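Local coordinates for protein heavy metal cation tricomponent efflux pump ZneA(CzcA-like) (Cupriavidus metallidurans, PDB 4K0J) that exports zinc ions in exchange for protons as the inner-membrane component of a tripartite, RND-type heavy-metal efflux pump, at residues T180-L192 with S751-R763. Sequence-based numbering, arbitrary orientation.
Sequences TTQFMLEFDPVML and SYNVVARFIGSSR
Phe183 pairs with Val754 at the start of a parallel ladder between strands 182-187 and 751-758, the central pair of a mixed four-stranded sheet at the membrane-distal end of the pump, consistent with the docking domain of RND transporters. Phe183 N donates to Asn753 O (2.9 Å), and Val755 N returns a bond to Phe183 O; the zigzag continues with Leu185 N to Val755 O, a weak bond from Arg757 N to Leu185 O (3.3 Å), Phe187 N to Arg757 O, and last Ile759 N to Phe187 O. Phe183, Val754, Leu185, Ala756, Phe187 and Phe758 share one face of the sheet. There Phe187 meets Ala756 CB with the edge of its ring at CE2 (3.7 Å), while Leu185 CD1 sits over the centre of one ring face. Past the strand end, Pro189 makes a CH-pi contact, CG lying over one face of the Phe758 ring, 3.7 Å from its centroid and 18° off its normal. On the other face of the sheet, Met184 CG lies between the backbone N and the carbonyl carbon (chi1 62°) and the chain beyond is extended, which carries CE to the guanidinium edge at Arg757 NH1. Helix 199-208 covers Phe187 and Phe758 through Ile202 and Leu199, and strand 741-747 pairs with the outer edge of 751-758. Glu186 OE1 lies against Ile759 CG1 and also makes a salt bridge to Arg259 on the flanking strand 259-263.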
loop_
_atom_site.group_PDB
_atom_site.type_symbol
_atom_site.label_atom_id
_atom_site.label_comp_id
_atom_site.label_asym_id
_atom_site.label_seq_id
_atom_site.Cartn_x
_atom_site.Cartn_y
_atom_site.Cartn_z
ATOM N N THR C 180 14.293 -35.480 -10.374
ATOM C CA THR C 180 15.318 -34.455 -10.522
ATOM C C THR C 180 16.663 -35.158 -10.694
ATOM O O THR C 180 16.922 -36.177 -10.059
ATOM C CB THR C 180 15.360 -33.504 -9.320
ATOM O OG1 THR C 180 15.689 -34.244 -8.145
ATOM C CG2 THR C 180 14.010 -32.850 -9.108
ATOM N N THR C 181 17.504 -34.622 -11.568
ATOM C CA THR C 181 18.748 -35.286 -11.937
ATOM C C THR C 181 19.949 -34.607 -11.293
ATOM O O THR C 181 20.108 -33.389 -11.381
ATOM C CB THR C 181 18.939 -35.301 -13.476
ATOM O OG1 THR C 181 17.848 -35.994 -14.095
ATOM C CG2 THR C 181 20.248 -35.979 -13.858
ATOM N N GLN C 182 20.799 -35.396 -10.646
ATOM C CA GLN C 182 22.001 -34.845 -10.031
ATOM C C GLN C 182 23.241 -35.644 -10.395
ATOM O O GLN C 182 23.144 -36.773 -10.875
ATOM C CB GLN C 182 21.845 -34.736 -8.511
ATOM C CG GLN C 182 21.447 -36.014 -7.809
ATOM C CD GLN C 182 21.073 -35.771 -6.363
ATOM O OE1 GLN C 182 21.099 -36.687 -5.535
ATOM N NE2 GLN C 182 20.721 -34.526 -6.049
ATOM N N PHE C 183 24.400 -35.030 -10.181
ATOM C CA PHE C 183 25.692 -35.658 -10.427
ATOM C C PHE C 183 26.179 -36.171 -9.083
ATOM O O PHE C 183 26.212 -35.418 -8.110
ATOM C CB PHE C 183 26.702 -34.631 -10.957
ATOM C CG PHE C 183 26.428 -34.148 -12.359
ATOM C CD1 PHE C 183 27.378 -34.316 -13.354
ATOM C CD2 PHE C 183 25.241 -33.512 -12.679
ATOM C CE1 PHE C 183 27.147 -33.869 -14.644
ATOM C CE2 PHE C 183 25.000 -33.065 -13.968
ATOM C CZ PHE C 183 25.955 -33.242 -14.950
ATOM N N MET C 184 26.552 -37.444 -9.009
ATOM C CA MET C 184 26.998 -37.979 -7.728
ATOM C C MET C 184 28.067 -39.061 -7.808
ATOM O O MET C 184 27.978 -39.996 -8.607
ATOM C CB MET C 184 25.809 -38.462 -6.893
ATOM C CG MET C 184 25.005 -39.585 -7.516
ATOM S SD MET C 184 23.572 -40.004 -6.507
ATOM C CE MET C 184 23.036 -41.524 -7.285
ATOM N N LEU C 185 29.084 -38.906 -6.968
ATOM C CA LEU C 185 30.093 -39.934 -6.772
ATOM C C LEU C 185 29.628 -40.828 -5.641
ATOM O O LEU C 185 29.131 -40.345 -4.625
ATOM C CB LEU C 185 31.443 -39.303 -6.421
ATOM C CG LEU C 185 32.666 -40.205 -6.197
ATOM C CD1 LEU C 185 32.779 -40.685 -4.755
ATOM C CD2 LEU C 185 32.673 -41.390 -7.153
ATOM N N GLU C 186 29.799 -42.132 -5.814
ATOM C CA GLU C 186 29.377 -43.091 -4.803
ATOM C C GLU C 186 30.565 -43.647 -4.013
ATOM O O GLU C 186 31.130 -44.685 -4.363
ATOM C CB GLU C 186 28.560 -44.206 -5.450
ATOM C CG GLU C 186 27.351 -43.684 -6.212
ATOM C CD GLU C 186 26.392 -44.782 -6.626
ATOM O OE1 GLU C 186 26.840 -45.933 -6.820
ATOM O OE2 GLU C 186 25.182 -44.493 -6.753
ATOM N N PHE C 187 30.922 -42.936 -2.944
ATOM C CA PHE C 187 32.073 -43.267 -2.103
ATOM C C PHE C 187 32.069 -44.680 -1.524
ATOM O O PHE C 187 31.018 -45.257 -1.232
ATOM C CB PHE C 187 32.184 -42.278 -0.939
ATOM C CG PHE C 187 32.937 -41.029 -1.267
ATOM C CD1 PHE C 187 34.307 -41.062 -1.471
ATOM C CD2 PHE C 187 32.282 -39.814 -1.355
ATOM C CE1 PHE C 187 35.010 -39.905 -1.771
ATOM C CE2 PHE C 187 32.979 -38.654 -1.652
ATOM C CZ PHE C 187 34.343 -38.700 -1.860
ATOM N N ASP C 188 33.271 -45.220 -1.360
ATOM C CA ASP C 188 33.487 -46.427 -0.582
ATOM C C ASP C 188 34.552 -46.095 0.451
ATOM O O ASP C 188 35.739 -46.048 0.128
ATOM C CB ASP C 188 33.952 -47.580 -1.469
ATOM C CG ASP C 188 34.232 -48.847 -0.680
ATOM O OD1 ASP C 188 33.529 -49.092 0.322
ATOM O OD2 ASP C 188 35.157 -49.595 -1.060
ATOM N N PRO C 189 34.126 -45.856 1.701
ATOM C CA PRO C 189 34.979 -45.414 2.814
ATOM C C PRO C 189 36.198 -46.308 3.060
ATOM O O PRO C 189 37.087 -45.916 3.818
ATOM C CB PRO C 189 34.034 -45.468 4.018
ATOM C CG PRO C 189 32.680 -45.287 3.435
ATOM C CD PRO C 189 32.719 -45.997 2.112
ATOM N N VAL C 190 36.225 -47.486 2.439
ATOM C CA VAL C 190 37.379 -48.375 2.492
ATOM C C VAL C 190 38.644 -47.626 2.079
ATOM O O VAL C 190 39.714 -47.809 2.671
ATOM C CB VAL C 190 37.183 -49.594 1.571
ATOM C CG1 VAL C 190 38.425 -50.472 1.568
ATOM C CG2 VAL C 190 35.966 -50.391 2.005
ATOM N N MET C 191 38.509 -46.769 1.069
ATOM C CA MET C 191 39.620 -45.936 0.622
ATOM C C MET C 191 39.542 -44.528 1.218
ATOM O O MET C 191 40.026 -43.560 0.630
ATOM C CB MET C 191 39.695 -45.891 -0.909
ATOM C CG MET C 191 39.988 -47.246 -1.561
ATOM S SD MET C 191 41.580 -47.980 -1.094
ATOM C CE MET C 191 41.446 -49.599 -1.853
ATOM N N LEU C 192 38.924 -44.429 2.391
ATOM C CA LEU C 192 38.923 -43.200 3.175
ATOM C C LEU C 192 39.596 -43.482 4.508
ATOM O O LEU C 192 39.910 -42.567 5.272
ATOM C CB LEU C 192 37.496 -42.722 3.416
ATOM C CG LEU C 192 36.833 -41.977 2.265
ATOM C CD1 LEU C 192 35.360 -41.780 2.558
ATOM C CD2 LEU C 192 37.521 -40.639 2.054
ATOM N N SER C 751 20.408 -26.417 -14.533
ATOM C CA SER C 751 21.402 -26.598 -13.484
ATOM C C SER C 751 21.104 -27.829 -12.621
ATOM O O SER C 751 19.948 -28.220 -12.455
ATOM C CB SER C 751 21.503 -25.338 -12.628
ATOM O OG SER C 751 20.239 -24.990 -12.102
ATOM N N TYR C 752 22.156 -28.440 -12.084
ATOM C CA TYR C 752 22.035 -29.693 -11.346
ATOM C C TYR C 752 22.965 -29.661 -10.140
ATOM O O TYR C 752 24.010 -29.015 -10.172
ATOM C CB TYR C 752 22.384 -30.894 -12.244
ATOM C CG TYR C 752 21.760 -30.840 -13.625
ATOM C CD1 TYR C 752 22.409 -30.204 -14.678
ATOM C CD2 TYR C 752 20.523 -31.420 -13.876
ATOM C CE1 TYR C 752 21.844 -30.140 -15.940
ATOM C CE2 TYR C 752 19.948 -31.364 -15.141
ATOM C CZ TYR C 752 20.615 -30.721 -16.169
ATOM O OH TYR C 752 20.055 -30.656 -17.426
ATOM N N ASN C 753 22.582 -30.356 -9.074
ATOM C CA ASN C 753 23.422 -30.441 -7.891
ATOM C C ASN C 753 24.440 -31.553 -8.049
ATOM O O ASN C 753 24.104 -32.645 -8.498
ATOM C CB ASN C 753 22.586 -30.704 -6.636
ATOM C CG ASN C 753 21.554 -29.625 -6.375
ATOM O OD1 ASN C 753 20.478 -29.893 -5.832
ATOM N ND2 ASN C 753 21.872 -28.396 -6.765
ATOM N N VAL C 754 25.688 -31.268 -7.693
ATOM C CA VAL C 754 26.696 -32.311 -7.577
ATOM C C VAL C 754 26.776 -32.747 -6.125
ATOM O O VAL C 754 27.048 -31.935 -5.230
ATOM C CB VAL C 754 28.080 -31.841 -8.035
ATOM C CG1 VAL C 754 29.021 -33.033 -8.187
ATOM C CG2 VAL C 754 27.973 -31.058 -9.326
ATOM N N VAL C 755 26.537 -34.036 -5.912
ATOM C CA VAL C 755 26.445 -34.615 -4.578
ATOM C C VAL C 755 27.541 -35.656 -4.339
ATOM O O VAL C 755 27.922 -36.393 -5.252
ATOM C CB VAL C 755 25.071 -35.293 -4.376
ATOM C CG1 VAL C 755 24.892 -35.729 -2.934
ATOM C CG2 VAL C 755 23.953 -34.355 -4.785
ATOM N N ALA C 756 28.057 -35.700 -3.111
ATOM C CA ALA C 756 28.948 -36.779 -2.687
ATOM C C ALA C 756 28.271 -37.579 -1.589
ATOM O O ALA C 756 27.795 -37.014 -0.605
ATOM C CB ALA C 756 30.262 -36.226 -2.185
ATOM N N ARG C 757 28.217 -38.894 -1.764
ATOM C CA ARG C 757 27.656 -39.766 -0.745
ATOM C C ARG C 757 28.164 -41.198 -0.895
ATOM O O ARG C 757 28.500 -41.636 -1.997
ATOM C CB ARG C 757 26.128 -39.742 -0.794
ATOM C CG ARG C 757 25.528 -40.383 -2.035
ATOM C CD ARG C 757 24.025 -40.573 -1.877
ATOM N NE ARG C 757 23.417 -41.181 -3.056
ATOM C CZ ARG C 757 22.123 -41.472 -3.164
ATOM N NH1 ARG C 757 21.655 -42.027 -4.275
ATOM N NH2 ARG C 757 21.297 -41.212 -2.161
ATOM N N PHE C 758 28.217 -41.917 0.225
ATOM C CA PHE C 758 28.621 -43.318 0.240
ATOM C C PHE C 758 27.663 -44.154 -0.587
ATOM O O PHE C 758 26.494 -43.798 -0.745
ATOM C CB PHE C 758 28.646 -43.847 1.673
ATOM C CG PHE C 758 29.555 -43.079 2.587
ATOM C CD1 PHE C 758 30.761 -42.579 2.128
ATOM C CD2 PHE C 758 29.199 -42.850 3.904
ATOM C CE1 PHE C 758 31.606 -41.864 2.970
ATOM C CE2 PHE C 758 30.038 -42.139 4.751
ATOM C CZ PHE C 758 31.245 -41.644 4.282
ATOM N N ILE C 759 28.161 -45.269 -1.106
ATOM C CA ILE C 759 27.356 -46.146 -1.949
ATOM C C ILE C 759 26.326 -46.898 -1.112
ATOM O O ILE C 759 26.432 -46.955 0.115
ATOM C CB ILE C 759 28.242 -47.151 -2.727
ATOM C CG1 ILE C 759 27.527 -47.649 -3.988
ATOM C CG2 ILE C 759 28.687 -48.300 -1.820
ATOM C CD1 ILE C 759 28.385 -48.526 -4.877
ATOM N N GLY C 760 25.324 -47.463 -1.777
ATOM C CA GLY C 760 24.324 -48.267 -1.102
ATOM C C GLY C 760 24.969 -49.464 -0.437
ATOM O O GLY C 760 26.090 -49.841 -0.785
ATOM N N SER C 761 24.266 -50.052 0.527
ATOM C CA SER C 761 24.771 -51.191 1.292
ATOM C C SER C 761 26.031 -50.863 2.097
ATOM O O SER C 761 26.694 -51.759 2.617
ATOM C CB SER C 761 25.007 -52.412 0.392
ATOM O OG SER C 761 26.141 -52.227 -0.442
ATOM N N SER C 762 26.358 -49.576 2.189
ATOM C CA SER C 762 27.408 -49.105 3.085
ATOM C C SER C 762 26.741 -48.342 4.219
ATOM O O SER C 762 27.364 -48.041 5.238
ATOM C CB SER C 762 28.396 -48.201 2.343
ATOM O OG SER C 762 29.329 -47.606 3.231
ATOM N N ARG C 763 25.461 -48.040 4.017
ATOM C CA ARG C 763 24.622 -47.371 5.006
ATOM C C ARG C 763 23.368 -48.205 5.231
ATOM O O ARG C 763 22.385 -47.721 5.787
ATOM C CB ARG C 763 24.226 -45.984 4.500
ATOM C CG ARG C 763 23.909 -45.978 3.017
ATOM C CD ARG C 763 23.303 -44.675 2.537
ATOM N NE ARG C 763 23.173 -44.687 1.082
ATOM C CZ ARG C 763 22.580 -43.738 0.368
ATOM N NH1 ARG C 763 22.523 -43.854 -0.952
ATOM N NH2 ARG C 763 22.044 -42.678 0.963
#